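Local coordinates for protein silicatein alpha (Tethya aurantium, PDB 6ZQ3) that probably directs silica deposition in the spicules of marine sponges, as the mature enzyme of a papain-family (peptidase C1) protein, at residues A28-G33 with P133-I138; N143-Y148 with N185-N190. One frame throughout, in Å; residues are numbered along the deposited sequence.

Interaction 1: A28-G33 with P133-I138; sequences AFSAMG and PVAVAI
The interface between the two domains of the papain fold is crossed where Ser30, on the long helix 26-43 of the helical domain, meets Ala135 on strand 134-138 of the beta domain. At their closest the two backbones lie 5.5 Å apart, CA of Ser30 to CA of Ala135, a close spacing that suits small side chains. The Ala135 methyl points at the helix and sits beside the serine: its CB is 3.3 Å from Ser30 OG and 3.6 Å from the carbonyl oxygen Ser30 O. Alanine suits this place because its single methyl carbon takes up little room between helix and strand, where a larger side chain would press on Ser30. Ser30 OG lies anti to the backbone N (chi1 170°), which swings the hydroxyl out from the helix toward the strand. There it passes 3.7 Å from Val136 O without bonding to it; its hydrogen bond goes instead to Met167 O on the adjoining strand. A serine is therefore well matched to the site, small enough for the close approach and able to satisfy its own buried hydroxyl by joining helix to sheet. No hydrogen bond links the two segments directly; they meet by van der Waals contact, while Ser30 reaches the neighbouring strand. Strand 134-138 runs antiparallel to strand 165-173, Val136 pairing with Met167 and Val134 with Ile169, while helix 71-80 closes in through Met71, which touches both Ser30 and Ala135, and helix 51-57 packs against Ala28 and Met32.

Interaction 2: N143-Y148 with N185-N190; sequences NAFRFY and NSWGEN
Phe145 receives the indole of Trp187 at its ring edge: Trp187 CH2 lies near the phenyl plane, 3.5 Å from Phe145 CE2. The phenyl and the six-membered indole ring are tilted by 73°, their centroids 5.5 Å apart, so the outer corner CZ3-CH2 of the tryptophan makes the touch. On one indole face, near the rim, stands Asn185 ND2, 3.3 Å above the plane; the same nitrogen lies 3.9 Å from Phe145 CZ, so the amide nitrogen lies against both aromatic residues, near where they meet. The chi1 of Phe145, -171°, sets its CG opposite the backbone N and sends the ring from helix 143-146 across to the loop. Asn185 and Trp187 belong to the Asn-Ser-Trp sequence of papain-like enzymes, in which the asparagine orients the active-site histidine and the tryptophan shields their bond. The geometry is consistent with this: Asn185 OD1 bonds His165 NE2 and also accepts a weak bond from Ser186 N, 2.9 Å away at 147°, while Trp187 meets the His165 ring. Large aromatic rings suit the place, since they probably limit the access of water to the Asn185-His165 bond. Replacing Phe145 by an alanine would probably strip the CZ3-CH2 edge of Trp187 of its phenyl neighbour and open a gap beside Asn185 ND2, with the indole held on that side by less. Farther out, Arg146 O comes within 4.2 Å of Trp187 CZ3, but its hydrogen bond is to Trp191 NE1. Trp191 also packs edge-to-face with Trp187 and meets the rings of Phe145 and Tyr148.

In the fold
Interaction 1 lies at the middle of the molecule, fully buried, and joins the two domains; interaction 2 is about 15 Å away between centres, stays within the beta domain and is only partly buried. Their chemistry differs accordingly: small residues permit close backbones in the first, whereas large rings bridge widely spaced backbones in the second. Neither has a hydrogen bond between its own segments, and in each a polar side chain instead reaches strand 165-173. Strand 134-138 leads on to helix 143-146, and the two contacts touch, Ile138 CD1 lying 3.4 Å from Phe145 CE1 and Phe29 CB 3.6 Å from Ser186 OG.

Interaction 1: A28-G33 with P133-I138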
# COMPACT_ATOMS: atom_id res chain seq x y z
N ALA A 28 -0.96 6.57 2.48
CA ALA A 28 -2.38 6.49 2.16
C ALA A 28 -2.64 5.58 1.02
O ALA A 28 -3.63 4.86 1.04
CB ALA A 28 -2.92 7.87 1.80
N PHE A 29 -1.81 5.68 -0.02
CA PHE A 29 -2.03 4.92 -1.23
C PHE A 29 -1.77 3.49 -0.88
O PHE A 29 -2.51 2.63 -1.26
CB PHE A 29 -1.14 5.39 -2.37
CG PHE A 29 -1.66 6.61 -3.10
CD1 PHE A 29 -1.34 7.88 -2.67
CD2 PHE A 29 -2.48 6.47 -4.20
CE1 PHE A 29 -1.80 8.99 -3.32
CE2 PHE A 29 -2.97 7.58 -4.85
CZ PHE A 29 -2.63 8.85 -4.41
N SER A 30 -0.70 3.26 -0.13
CA SER A 30 -0.37 1.91 0.32
C SER A 30 -1.45 1.27 1.22
O SER A 30 -1.75 0.07 1.08
CB SER A 30 0.95 1.96 1.08
OG SER A 30 1.16 0.72 1.72
N ALA A 31 -2.02 2.05 2.15
CA ALA A 31 -3.06 1.55 3.05
C ALA A 31 -4.37 1.20 2.35
O ALA A 31 -4.94 0.13 2.62
CB ALA A 31 -3.31 2.55 4.16
N MET A 32 -4.82 2.08 1.44
CA MET A 32 -6.04 1.90 0.64
C MET A 32 -5.95 0.74 -0.31
O MET A 32 -6.94 0.04 -0.54
CB MET A 32 -6.33 3.17 -0.16
CG MET A 32 -6.74 4.35 0.71
SD MET A 32 -8.23 4.01 1.72
CE MET A 32 -7.54 3.25 3.19
N GLY A 33 -4.76 0.56 -0.88
CA GLY A 33 -4.46 -0.56 -1.73
C GLY A 33 -4.69 -1.90 -1.07
O GLY A 33 -5.40 -2.75 -1.62
N PRO A 133 -3.33 -8.66 -0.64
CA PRO A 133 -2.32 -7.63 -0.79
C PRO A 133 -1.97 -7.00 0.55
O PRO A 133 -2.88 -6.68 1.33
CB PRO A 133 -3.00 -6.61 -1.70
CG PRO A 133 -4.01 -7.39 -2.48
CD PRO A 133 -4.47 -8.48 -1.56
N VAL A 134 -0.68 -6.83 0.81
CA VAL A 134 -0.15 -6.38 2.09
C VAL A 134 0.57 -5.05 1.93
O VAL A 134 1.39 -4.87 1.03
CB VAL A 134 0.83 -7.42 2.66
CG1 VAL A 134 1.43 -6.97 4.00
CG2 VAL A 134 0.10 -8.73 2.85
N ALA A 135 0.25 -4.11 2.80
CA ALA A 135 0.87 -2.83 2.78
C ALA A 135 2.23 -2.98 3.43
O ALA A 135 2.36 -3.60 4.48
CB ALA A 135 0.01 -1.83 3.53
N VAL A 136 3.25 -2.47 2.74
CA VAL A 136 4.62 -2.41 3.25
C VAL A 136 5.23 -1.00 3.12
O VAL A 136 4.70 -0.14 2.43
CB VAL A 136 5.54 -3.39 2.51
CG1 VAL A 136 5.00 -4.82 2.58
CG2 VAL A 136 5.75 -2.93 1.06
N ALA A 137 6.34 -0.80 3.81
CA ALA A 137 7.20 0.36 3.61
C ALA A 137 8.66 -0.06 3.42
O ALA A 137 9.14 -1.03 4.02
CB ALA A 137 7.11 1.31 4.77
N ILE A 138 9.37 0.70 2.59
CA ILE A 138 10.75 0.38 2.26
C ILE A 138 11.63 1.59 2.36
O ILE A 138 11.15 2.73 2.56
CB ILE A 138 10.87 -0.18 0.84
CG1 ILE A 138 10.41 0.85 -0.18
CG2 ILE A 138 10.07 -1.47 0.70
CD1 ILE A 138 10.61 0.39 -1.60

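Interaction 2: N143-Y148 with N185-N190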
# COMPACT_ATOMS: atom_id res chain seq x y z
N ASN A 143 18.93 6.27 -5.89
CA ASN A 143 18.63 6.81 -7.19
C ASN A 143 18.14 5.68 -8.10
O ASN A 143 17.45 5.91 -9.10
CB ASN A 143 19.89 7.45 -7.72
CG ASN A 143 19.61 8.53 -8.74
OD1 ASN A 143 18.65 9.28 -8.60
ND2 ASN A 143 20.47 8.63 -9.77
N ALA A 144 18.51 4.46 -7.75
CA ALA A 144 18.14 3.29 -8.54
C ALA A 144 16.66 3.01 -8.40
O ALA A 144 15.99 2.65 -9.39
CB ALA A 144 18.96 2.08 -8.10
N PHE A 145 16.16 3.16 -7.17
CA PHE A 145 14.73 3.10 -6.91
C PHE A 145 13.99 4.30 -7.51
O PHE A 145 13.00 4.16 -8.23
CB PHE A 145 14.45 3.08 -5.41
CG PHE A 145 13.00 2.81 -5.10
CD1 PHE A 145 12.53 1.51 -5.06
CD2 PHE A 145 12.10 3.87 -4.95
CE1 PHE A 145 11.21 1.26 -4.83
CE2 PHE A 145 10.78 3.62 -4.72
CZ PHE A 145 10.33 2.32 -4.66
N ARG A 146 14.47 5.48 -7.19
CA ARG A 146 13.87 6.70 -7.70
C ARG A 146 13.71 6.63 -9.20
O ARG A 146 12.70 7.04 -9.72
CB ARG A 146 14.75 7.87 -7.28
CG ARG A 146 14.18 9.26 -7.51
CD ARG A 146 14.90 9.94 -8.65
NE ARG A 146 15.10 11.39 -8.50
CZ ARG A 146 14.13 12.30 -8.52
NH1 ARG A 146 12.86 11.94 -8.63
NH2 ARG A 146 14.44 13.58 -8.42
N PHE A 147 14.70 6.05 -9.88
CA PHE A 147 14.67 5.85 -11.33
C PHE A 147 14.62 4.40 -11.80
O PHE A 147 15.08 4.09 -12.88
CB PHE A 147 15.88 6.52 -11.96
CG PHE A 147 15.87 8.01 -11.83
CD1 PHE A 147 14.82 8.75 -12.38
CD2 PHE A 147 16.89 8.68 -11.16
CE1 PHE A 147 14.79 10.13 -12.26
CE2 PHE A 147 16.88 10.05 -11.05
CZ PHE A 147 15.83 10.78 -11.60
N TYR A 148 14.02 3.51 -11.03
CA TYR A 148 13.85 2.13 -11.46
C TYR A 148 13.00 2.06 -12.71
O TYR A 148 12.00 2.76 -12.79
CB TYR A 148 13.18 1.33 -10.36
CG TYR A 148 12.63 -0.01 -10.78
CD1 TYR A 148 11.35 -0.12 -11.30
CD2 TYR A 148 13.37 -1.17 -10.63
CE1 TYR A 148 10.81 -1.34 -11.67
CE2 TYR A 148 12.85 -2.40 -10.99
CZ TYR A 148 11.57 -2.48 -11.51
OH TYR A 148 11.03 -3.69 -11.89
N ASN A 185 3.52 0.51 -6.85
CA ASN A 185 3.84 1.89 -6.40
C ASN A 185 2.69 2.82 -6.82
O ASN A 185 1.73 2.40 -7.48
CB ASN A 185 5.18 2.37 -7.00
CG ASN A 185 5.92 3.35 -6.12
OD1 ASN A 185 5.40 3.82 -5.10
ND2 ASN A 185 7.14 3.69 -6.51
N SER A 186 2.80 4.08 -6.45
CA SER A 186 1.79 5.06 -6.77
C SER A 186 2.50 6.28 -7.33
O SER A 186 2.23 7.42 -6.93
CB SER A 186 0.98 5.40 -5.50
OG SER A 186 1.82 5.71 -4.38
N TRP A 187 3.44 6.02 -8.26
CA TRP A 187 4.12 7.07 -9.04
C TRP A 187 3.66 7.00 -10.48
O TRP A 187 4.31 7.52 -11.36
CB TRP A 187 5.66 6.95 -8.95
CG TRP A 187 6.16 7.28 -7.58
CD1 TRP A 187 5.46 7.89 -6.60
CD2 TRP A 187 7.47 7.05 -7.05
NE1 TRP A 187 6.24 8.04 -5.48
CE2 TRP A 187 7.48 7.54 -5.74
CE3 TRP A 187 8.64 6.47 -7.56
CZ2 TRP A 187 8.62 7.46 -4.92
CZ3 TRP A 187 9.76 6.40 -6.75
CH2 TRP A 187 9.75 6.90 -5.45
N GLY A 188 2.50 6.40 -10.70
CA GLY A 188 1.90 6.42 -12.01
C GLY A 188 2.57 5.42 -12.93
O GLY A 188 3.58 4.79 -12.56
N GLU A 189 1.98 5.26 -14.11
CA GLU A 189 2.29 4.12 -14.98
C GLU A 189 3.65 4.24 -15.68
O GLU A 189 4.22 3.24 -16.11
CB GLU A 189 1.16 3.92 -16.01
N ASN A 190 4.18 5.46 -15.78
CA ASN A 190 5.47 5.70 -16.42
C ASN A 190 6.69 5.42 -15.54
O ASN A 190 7.79 5.70 -15.97
CB ASN A 190 5.58 7.17 -16.87
CG ASN A 190 4.53 7.57 -17.89
OD1 ASN A 190 4.06 8.70 -17.87
ND2 ASN A 190 4.15 6.66 -18.78